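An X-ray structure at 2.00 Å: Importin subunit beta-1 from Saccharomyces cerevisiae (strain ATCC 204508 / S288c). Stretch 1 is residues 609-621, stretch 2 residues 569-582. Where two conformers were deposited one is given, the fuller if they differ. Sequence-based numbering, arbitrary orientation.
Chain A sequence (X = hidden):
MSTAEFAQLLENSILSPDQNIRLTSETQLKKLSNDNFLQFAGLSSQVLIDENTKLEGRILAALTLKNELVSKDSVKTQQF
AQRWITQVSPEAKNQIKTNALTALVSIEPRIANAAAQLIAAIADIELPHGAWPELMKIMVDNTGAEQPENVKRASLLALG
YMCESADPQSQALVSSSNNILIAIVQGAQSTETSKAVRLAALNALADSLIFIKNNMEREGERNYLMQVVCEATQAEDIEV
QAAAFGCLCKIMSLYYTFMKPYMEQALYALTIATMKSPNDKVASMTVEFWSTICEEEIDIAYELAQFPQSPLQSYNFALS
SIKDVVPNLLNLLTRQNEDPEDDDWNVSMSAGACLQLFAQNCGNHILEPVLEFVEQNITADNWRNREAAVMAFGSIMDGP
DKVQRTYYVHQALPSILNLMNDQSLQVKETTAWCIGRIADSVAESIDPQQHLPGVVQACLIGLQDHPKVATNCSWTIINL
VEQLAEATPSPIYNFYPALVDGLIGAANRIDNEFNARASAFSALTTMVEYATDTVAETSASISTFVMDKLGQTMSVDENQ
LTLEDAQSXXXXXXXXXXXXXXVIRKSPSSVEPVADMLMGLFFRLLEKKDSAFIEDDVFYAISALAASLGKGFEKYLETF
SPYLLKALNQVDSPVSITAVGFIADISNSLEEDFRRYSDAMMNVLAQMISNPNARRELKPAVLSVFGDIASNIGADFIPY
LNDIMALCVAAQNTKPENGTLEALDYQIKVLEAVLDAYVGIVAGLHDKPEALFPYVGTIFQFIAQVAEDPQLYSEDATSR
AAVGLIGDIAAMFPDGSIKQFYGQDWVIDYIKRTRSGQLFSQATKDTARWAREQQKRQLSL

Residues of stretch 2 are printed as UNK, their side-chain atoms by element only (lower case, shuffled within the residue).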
ATOM      1  N   LYS A 609       8.866  17.131 -28.890  1.00 78.59           N
ATOM      2  CA  LYS A 609       8.413  18.018 -27.832  1.00 86.04           C
ATOM      3  C   LYS A 609       7.525  17.243 -26.864  1.00 87.65           C
ATOM      4  O   LYS A 609       6.785  16.335 -27.256  1.00 91.37           O
ATOM      5  CB  LYS A 609       7.647  19.212 -28.405  1.00 91.80           C
ATOM      6  CG  LYS A 609       7.130  20.154 -27.320  1.00 96.08           C
ATOM      7  CD  LYS A 609       6.495  21.419 -27.870  1.00 93.80           C
ATOM      8  CE  LYS A 609       5.991  22.295 -26.723  1.00 91.55           C
ATOM      9  NZ  LYS A 609       7.097  22.719 -25.817  1.00 95.10           N
ATOM     10  N   ASP A 610       7.602  17.607 -25.585  1.00 82.34           N
ATOM     11  CA  ASP A 610       6.903  16.873 -24.529  1.00 87.96           C
ATOM     12  C   ASP A 610       7.355  15.415 -24.471  1.00 84.41           C
ATOM     13  O   ASP A 610       6.570  14.520 -24.149  1.00 69.45           O
ATOM     14  CB  ASP A 610       5.379  16.956 -24.702  1.00 93.12           C
ATOM     15  CG  ASP A 610       4.802  18.270 -24.208  1.00 94.92           C
ATOM     16  OD1 ASP A 610       5.365  18.848 -23.254  1.00 99.60           O
ATOM     17  OD2 ASP A 610       3.782  18.723 -24.771  1.00 88.31           O
ATOM     18  N   SER A 611       8.628  15.161 -24.789  1.00 66.85           N
ATOM     19  CA  SER A 611       9.171  13.815 -24.659  1.00 53.21           C
ATOM     20  C   SER A 611       9.188  13.349 -23.212  1.00 58.06           C
ATOM     21  O   SER A 611       9.236  12.140 -22.962  1.00 65.61           O
ATOM     22  CB  SER A 611      10.583  13.757 -25.244  1.00 63.94           C
ATOM     23  OG  SER A 611      11.374  14.843 -24.790  1.00 53.55           O
ATOM     24  N   ALA A 612       9.133  14.278 -22.256  1.00 51.32           N
ATOM     25  CA  ALA A 612       9.177  13.909 -20.848  1.00 57.67           C
ATOM     26  C   ALA A 612       8.069  12.941 -20.462  1.00 58.52           C
ATOM     27  O   ALA A 612       8.197  12.242 -19.450  1.00 54.62           O
ATOM     28  CB  ALA A 612       9.092  15.165 -19.981  1.00 61.47           C
ATOM     29  N   PHE A 613       6.987  12.879 -21.242  1.00 59.19           N
ATOM     30  CA  PHE A 613       5.848  12.047 -20.865  1.00 54.63           C
ATOM     31  C   PHE A 613       6.036  10.582 -21.255  1.00 41.56           C
ATOM     32  O   PHE A 613       5.488   9.701 -20.585  1.00 57.25           O
ATOM     33  CB  PHE A 613       4.564  12.598 -21.494  1.00 66.12           C
ATOM     34  CG  PHE A 613       4.241  14.012 -21.082  1.00 67.00           C
ATOM     35  CD1 PHE A 613       4.722  15.085 -21.811  1.00 75.72           C
ATOM     36  CD2 PHE A 613       3.459  14.268 -19.966  1.00 68.53           C
ATOM     37  CE1 PHE A 613       4.433  16.383 -21.440  1.00 81.12           C
ATOM     38  CE2 PHE A 613       3.166  15.569 -19.592  1.00 70.74           C
ATOM     39  CZ  PHE A 613       3.654  16.625 -20.330  1.00 74.73           C
ATOM     40  N   ILE A 614       6.801  10.297 -22.311  1.00 47.45           N
ATOM     41  CA  ILE A 614       7.056   8.926 -22.742  1.00 52.51           C
ATOM     42  C   ILE A 614       8.521   8.520 -22.625  1.00 55.81           C
ATOM     43  O   ILE A 614       8.845   7.358 -22.891  1.00 45.86           O
ATOM     44  CB  ILE A 614       6.569   8.689 -24.185  1.00 41.95           C
ATOM     45  CG1 ILE A 614       7.268   9.642 -25.148  1.00 42.95           C
ATOM     46  CG2 ILE A 614       5.059   8.846 -24.270  1.00 56.18           C
ATOM     47  CD1 ILE A 614       7.300   9.130 -26.563  1.00 56.16           C
ATOM     48  N   GLU A 615       9.424   9.432 -22.248  1.00 50.48           N
ATOM     49  CA  GLU A 615      10.845   9.092 -22.286  1.00 46.81           C
ATOM     50  C   GLU A 615      11.164   7.918 -21.369  1.00 33.55           C
ATOM     51  O   GLU A 615      12.110   7.173 -21.627  1.00 38.65           O
ATOM     52  CB  GLU A 615      11.709  10.305 -21.921  1.00 37.70           C
ATOM     53  CG  GLU A 615      11.479  10.880 -20.534  1.00 39.13           C
ATOM     54  CD  GLU A 615      12.460  11.997 -20.189  1.00 53.07           C
ATOM     55  OE1 GLU A 615      13.492  12.142 -20.887  1.00 49.58           O
ATOM     56  OE2 GLU A 615      12.196  12.730 -19.214  1.00 48.67           O
ATOM     57  N   ASP A 616      10.400   7.744 -20.293  1.00 34.58           N
ATOM     58  CA  ASP A 616      10.604   6.601 -19.411  1.00 40.20           C
ATOM     59  C   ASP A 616      10.391   5.285 -20.157  1.00 44.03           C
ATOM     60  O   ASP A 616      11.235   4.377 -20.109  1.00 36.85           O
ATOM     61  CB  ASP A 616       9.658   6.714 -18.215  1.00 52.37           C
ATOM     62  CG  ASP A 616      10.059   5.820 -17.068  1.00 65.62           C
ATOM     63  OD1 ASP A 616      11.257   5.817 -16.711  1.00 64.94           O
ATOM     64  OD2 ASP A 616       9.176   5.124 -16.520  1.00 68.31           O
ATOM     65  N   ASP A 617       9.263   5.167 -20.864  1.00 41.33           N
ATOM     66  CA  ASP A 617       8.988   3.959 -21.636  1.00 34.87           C
ATOM     67  C   ASP A 617       9.961   3.797 -22.800  1.00 34.92           C
ATOM     68  O   ASP A 617      10.298   2.662 -23.177  1.00 32.85           O
ATOM     69  CB  ASP A 617       7.546   3.996 -22.128  1.00 41.17           C
ATOM     70  CG  ASP A 617       6.550   4.041 -20.981  1.00 42.95           C
ATOM     71  OD1 ASP A 617       6.723   3.271 -20.012  1.00 46.08           O
ATOM     72  OD2 ASP A 617       5.618   4.865 -21.035  1.00 51.93           O
ATOM     73  N   VAL A 618      10.437   4.908 -23.367  1.00 30.57           N
ATOM     74  CA  VAL A 618      11.449   4.820 -24.414  1.00 33.05           C
ATOM     75  C   VAL A 618      12.739   4.258 -23.844  1.00 29.09           C
ATOM     76  O   VAL A 618      13.398   3.423 -24.468  1.00 28.82           O
ATOM     77  CB  VAL A 618      11.680   6.194 -25.068  1.00 40.95           C
ATOM     78  CG1 VAL A 618      12.808   6.112 -26.088  1.00 32.48           C
ATOM     79  CG2 VAL A 618      10.405   6.696 -25.733  1.00 45.02           C
ATOM     80  N   PHE A 619      13.127   4.716 -22.658  1.00 27.79           N
ATOM     81  CA  PHE A 619      14.332   4.208 -22.018  1.00 27.83           C
ATOM     82  C   PHE A 619      14.192   2.732 -21.688  1.00 31.40           C
ATOM     83  O   PHE A 619      15.158   1.974 -21.807  1.00 30.24           O
ATOM     84  CB  PHE A 619      14.631   5.013 -20.755  1.00 33.54           C
ATOM     85  CG  PHE A 619      15.558   6.164 -20.986  1.00 32.07           C
ATOM     86  CD1 PHE A 619      15.155   7.261 -21.725  1.00 42.48           C
ATOM     87  CD2 PHE A 619      16.840   6.145 -20.465  1.00 38.94           C
ATOM     88  CE1 PHE A 619      16.023   8.323 -21.944  1.00 39.93           C
ATOM     89  CE2 PHE A 619      17.703   7.201 -20.673  1.00 38.59           C
ATOM     90  CZ  PHE A 619      17.294   8.290 -21.415  1.00 35.10           C
ATOM     91  N   TYR A 620      13.002   2.306 -21.254  1.00 37.41           N
ATOM     92  CA  TYR A 620      12.772   0.883 -21.021  0.53 31.51           C
ATOM     93  C   TYR A 620      12.993   0.080 -22.298  1.00 29.27           C
ATOM     94  O   TYR A 620      13.618  -0.992 -22.272  1.00 30.28           O
ATOM     95  CB  TYR A 620      11.354   0.658 -20.481  0.53 36.90           C
ATOM     96  CG  TYR A 620      11.208   0.872 -18.984  0.53 40.86           C
ATOM     97  CD1 TYR A 620      12.061   0.241 -18.085  0.53 48.56           C
ATOM     98  CD2 TYR A 620      10.217   1.702 -18.469  0.53 44.02           C
ATOM     99  CE1 TYR A 620      11.934   0.430 -16.720  0.53 47.77           C
ATOM    100  CE2 TYR A 620      10.083   1.897 -17.102  0.53 44.27           C
ATOM    101  CZ  TYR A 620      10.947   1.260 -16.235  0.53 50.06           C
ATOM    102  OH  TYR A 620      10.825   1.447 -14.878  0.53 54.03           O
ATOM    103  N   ALA A 621      12.508   0.589 -23.435  1.00 32.36           N
ATOM    104  CA  ALA A 621      12.677  -0.157 -24.679  1.00 32.35           C
ATOM    105  C   ALA A 621      14.127  -0.121 -25.159  1.00 32.37           C
ATOM    106  O   ALA A 621      14.637  -1.111 -25.703  1.00 32.33           O
ATOM    107  CB  ALA A 621      11.742   0.397 -25.750  1.00 32.53           C
ATOM    108  N   UNK A 569      -2.939   9.786 -26.785  1.00 27.32           N
ATOM    109  CA  UNK A 569      -1.841   9.367 -27.646  1.00 29.03           C
ATOM    110  C   UNK A 569      -0.629   8.936 -26.825  1.00 27.66           C
ATOM    111  O   UNK A 569       0.003   7.916 -27.126  1.00 29.58           O
ATOM    112  c   UNK A 569      -1.471  10.501 -28.604  1.00 26.91           C
ATOM    113  c   UNK A 569       0.045  11.480 -30.333  1.00 34.25           C
ATOM    114  c   UNK A 569      -0.300  10.224 -29.548  1.00 32.90           C
ATOM    115  c   UNK A 569      -0.615   9.064 -30.488  1.00 33.05           C
ATOM    116  N   UNK A 570      -0.283   9.702 -25.787  1.00 35.07           N
ATOM    117  CA  UNK A 570       0.874   9.357 -24.963  1.00 34.58           C
ATOM    118  C   UNK A 570       0.681   8.007 -24.274  1.00 29.35           C
ATOM    119  O   UNK A 570       1.594   7.172 -24.257  1.00 26.91           O
ATOM    120  c   UNK A 570       1.541  12.979 -23.902  1.00 53.89           C
ATOM    121  c   UNK A 570       1.910  11.639 -24.520  1.00 50.85           C
ATOM    122  n   UNK A 570       2.069  14.060 -24.470  1.00 52.33           N
ATOM    123  o   UNK A 570       0.798  13.042 -22.921  1.00 62.16           O
ATOM    124  c   UNK A 570       1.129  10.463 -23.939  1.00 38.19           C
ATOM    125  N   UNK A 571      -0.503   7.777 -23.693  1.00 32.77           N
ATOM    126  CA  UNK A 571      -0.780   6.486 -23.058  1.00 28.71           C
ATOM    127  C   UNK A 571      -0.701   5.347 -24.068  1.00 27.21           C
ATOM    128  O   UNK A 571      -0.177   4.273 -23.758  1.00 29.67           O
ATOM    129  o   UNK A 571      -1.011   5.293 -20.208  1.00 42.86           O
ATOM    130  o   UNK A 571      -2.214   3.453 -20.287  1.00 43.74           O
ATOM    131  c   UNK A 571      -1.915   4.594 -20.713  1.00 52.54           C
ATOM    132  c   UNK A 571      -2.689   5.152 -21.900  1.00 40.23           C
ATOM    133  c   UNK A 571      -2.155   6.515 -22.386  1.00 38.33           C
ATOM    134  N   UNK A 572      -1.207   5.565 -25.288  1.00 33.17           N
ATOM    135  CA  UNK A 572      -1.121   4.534 -26.321  1.00 27.82           C
ATOM    136  C   UNK A 572       0.329   4.225 -26.675  1.00 24.76           C
ATOM    137  O   UNK A 572       0.708   3.055 -26.825  1.00 24.39           O
ATOM    138  c   UNK A 572      -2.097   2.640 -28.536  1.00 30.00           C
ATOM    139  c   UNK A 572      -1.893   4.969 -27.566  1.00 25.56           C
ATOM    140  c   UNK A 572      -1.699   4.104 -28.811  1.00 29.52           C
ATOM    141  c   UNK A 572      -2.499   4.666 -29.966  1.00 30.70           C
ATOM    142  N   UNK A 573       1.159   5.258 -26.827  1.00 25.71           N
ATOM    143  CA  UNK A 573       2.562   5.012 -27.142  1.00 26.34           C
ATOM    144  C   UNK A 573       3.261   4.291 -25.995  1.00 24.24           C
ATOM    145  O   UNK A 573       4.126   3.441 -26.224  1.00 25.83           O
ATOM    146  c   UNK A 573       3.271   6.326 -27.465  1.00 28.20           C
ATOM    147  c   UNK A 573       3.543   8.210 -29.100  1.00 33.85           C
ATOM    148  n   UNK A 573       4.033   8.257 -30.330  1.00 35.66           N
ATOM    149  c   UNK A 573       2.762   6.973 -28.736  1.00 24.38           C
ATOM    150  o   UNK A 573       3.708   9.112 -28.284  1.00 34.44           O
ATOM    151  N   UNK A 574       2.899   4.623 -24.755  1.00 29.27           N
ATOM    152  CA  UNK A 574       3.416   3.895 -23.600  1.00 32.81           C
ATOM    153  C   UNK A 574       3.027   2.416 -23.656  1.00 30.94           C
ATOM    154  O   UNK A 574       3.876   1.534 -23.478  1.00 31.22           O
ATOM    155  o   UNK A 574       3.224   3.807 -21.162  1.00 39.69           O
ATOM    156  c   UNK A 574       2.907   4.562 -22.319  1.00 33.47           C
ATOM    157  N   UNK A 575       1.746   2.124 -23.913  1.00 27.50           N
ATOM    158  CA  UNK A 575       1.307   0.733 -24.052  1.00 22.65           C
ATOM    159  C   UNK A 575       2.127   0.004 -25.104  1.00 26.85           C
ATOM    160  O   UNK A 575       2.613  -1.122 -24.882  1.00 29.99           O
ATOM    161  o   UNK A 575      -2.206   1.759 -23.768  1.00 36.63           O
ATOM    162  c   UNK A 575      -0.181   0.669 -24.430  1.00 24.70           C
ATOM    163  c   UNK A 575      -1.092   1.359 -23.423  1.00 29.18           C
ATOM    164  n   UNK A 575      -0.631   1.507 -22.186  1.00 40.62           N
ATOM    165  N   UNK A 576       2.295   0.646 -26.267  1.00 26.50           N
ATOM    166  CA  UNK A 576       3.053   0.044 -27.358  1.00 21.60           C
ATOM    167  C   UNK A 576       4.484  -0.227 -26.920  1.00 28.08           C
ATOM    168  O   UNK A 576       5.031  -1.306 -27.159  1.00 27.63           O
ATOM    169  c   UNK A 576       3.015   0.956 -28.597  1.00 25.00           C
ATOM    170  c   UNK A 576       1.394   2.150 -30.159  1.00 29.59           C
ATOM    171  c   UNK A 576       3.984   0.460 -29.674  1.00 29.40           C
ATOM    172  c   UNK A 576       1.592   1.025 -29.165  1.00 29.63           C
ATOM    173  N   UNK A 577       5.128   0.765 -26.307  1.00 31.69           N
ATOM    174  CA  UNK A 577       6.534   0.616 -25.951  1.00 33.03           C
ATOM    175  C   UNK A 577       6.725  -0.467 -24.893  1.00 31.97           C
ATOM    176  O   UNK A 577       7.725  -1.189 -24.913  1.00 33.21           O
ATOM    177  c   UNK A 577       7.099   1.961 -25.480  1.00 29.57           C
ATOM    178  c   UNK A 577       7.251   3.008 -26.595  1.00 31.41           C
ATOM    179  c   UNK A 577       7.399   4.404 -26.033  1.00 34.25           C
ATOM    180  c   UNK A 577       8.422   2.683 -27.511  1.00 27.56           C
ATOM    181  N   UNK A 578       5.773  -0.610 -23.970  1.00 28.10           N
ATOM    182  CA  UNK A 578       5.855  -1.686 -22.980  1.00 32.23           C
ATOM    183  C   UNK A 578       5.830  -3.052 -23.663  1.00 32.26           C
ATOM    184  O   UNK A 578       6.699  -3.909 -23.415  1.00 30.38           O
ATOM    185  c   UNK A 578       4.759  -2.636 -20.899  1.00 35.50           C
ATOM    186  o   UNK A 578       4.799  -0.254 -21.342  1.00 31.31           O
ATOM    187  c   UNK A 578       4.709  -1.541 -21.975  1.00 34.12           C
ATOM    188  N   UNK A 579       4.856  -3.268 -24.554  1.00 30.82           N
ATOM    189  CA  UNK A 579       4.823  -4.547 -25.265  1.00 28.25           C
ATOM    190  C   UNK A 579       6.093  -4.735 -26.083  1.00 31.87           C
ATOM    191  O   UNK A 579       6.639  -5.840 -26.159  1.00 32.99           O
ATOM    192  c   UNK A 579       3.573  -4.657 -26.157  1.00 27.36           C
ATOM    193  c   UNK A 579       2.318  -4.452 -25.341  1.00 29.08           C
ATOM    194  c   UNK A 579       3.538  -6.026 -26.846  1.00 32.09           C
ATOM    195  N   UNK A 580       6.568  -3.667 -26.727  1.00 27.83           N
ATOM    196  CA  UNK A 580       7.755  -3.761 -27.572  1.00 33.26           C
ATOM    197  C   UNK A 580       8.976  -4.154 -26.756  1.00 25.14           C
ATOM    198  O   UNK A 580       9.792  -4.972 -27.195  1.00 30.83           O
ATOM    199  c   UNK A 580       9.235  -3.346 -30.278  1.00 37.72           C
ATOM    200  c   UNK A 580       7.988  -2.429 -28.288  1.00 32.74           C
ATOM    201  c   UNK A 580       9.294  -0.898 -29.781  1.00 30.71           C
ATOM    202  c   UNK A 580       9.228  -2.299 -29.180  1.00 38.67           C
ATOM    203  N   UNK A 581       9.121  -3.585 -25.559  1.00 26.81           N
ATOM    204  CA  UNK A 581      10.217  -3.987 -24.691  1.00 28.32           C
ATOM    205  C   UNK A 581      10.124  -5.468 -24.363  1.00 32.73           C
ATOM    206  O   UNK A 581      11.137  -6.184 -24.395  1.00 30.16           O
ATOM    207  c   UNK A 581      10.218  -3.147 -23.414  1.00 30.85           C
ATOM    208  N   UNK A 582       8.910  -5.958 -24.064  1.00 33.32           N
ATOM    209  CA  UNK A 582       8.766  -7.388 -23.786  1.00 34.51           C
ATOM    210  C   UNK A 582       9.130  -8.232 -25.007  1.00 30.46           C
ATOM    211  O   UNK A 582       9.772  -9.282 -24.877  1.00 29.24           O
ATOM    212  c   UNK A 582       7.341  -7.706 -23.323  1.00 32.94           C
TER
HETATM  213  O   HOH W   1       2.004  16.751 -25.145  1.00 48.60           O

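Position 569 carries four carbons forked at the second, and none comes near stretch 1; it is Leu 569. Position 570 has three carbons, the third bearing one oxygen and one nitrogen. That third carbon lies 3.9 Å from CB of Phe 613, and the residue is Gln 570. Its NE2 approaches the Phe 613 ring obliquely and makes a weak 2.8 Å hydrogen bond to the O atom of water 1, which in turn donates to OD2 of Asp 610 at 2.7 Å from the same water O. The backbone O of Gln 570 is 3.8 Å from CG2 of Ile 614.

Position 571 has three carbons, the last with two oxygens, and its CA-to-CB bond points away from stretch 1: Glu 571. Position 572, four carbons forked at the second, is out of reach and is Leu 572. Position 573 repeats the three-carbon amide pattern; its oxygen sits 4.0 Å from CD1 of Ile 614, and the residue is Gln 573.

Position 574 has one carbon and one oxygen, and that oxygen lies 2.6 Å from OD2 of Asp 617. This is Ser 574, its hydroxyl donating to the carboxylate. Position 575, two carbons ending in one oxygen and one nitrogen, is Asn 575; its CA-to-CB bond points away from stretch 1, and it donates from ND2 to OE2 of Glu 571 at 3.1 Å. Position 576 has four carbons forked at the first, one arm two carbons long, and makes no contact: Ile 576.

At position 577 four carbons fork at the second, and one terminal methyl lies 3.8 Å from CG2 of Val 618 and 3.9 Å from CB of Asp 617. This is Leu 577; its CD2 is 4.4 Å from CB of Ala 621. Position 578 has a first carbon bearing an oxygen and a methyl, hence Thr 578, whose OG1 donates to the backbone O of Ser 574 at 2.9 Å. Position 579, a first carbon with two methyls, is Val 579, and position 580, four carbons forked at the second, is Leu 580; neither makes a close contact. At position 581 a single carbon, CB, lies 4.1 Å from CA of Ala 621: Ala 581. Position 582 also has one carbon, out of reach: Ala 582.

The helices run nearly parallel, at 14°, with axes approaching to 8.7 Å. Gln 570 packs against Phe 613 and Ile 614, Ser 574 anchors Asp 617, and Leu 577 packs beside Val 618 and Ala 621. Small side chains accompany the close approach at Ala 581 and Ala 621, whose CA atoms are 4.6 Å apart.

Stretch 2 (569-582) LQELQSNILTVLAA
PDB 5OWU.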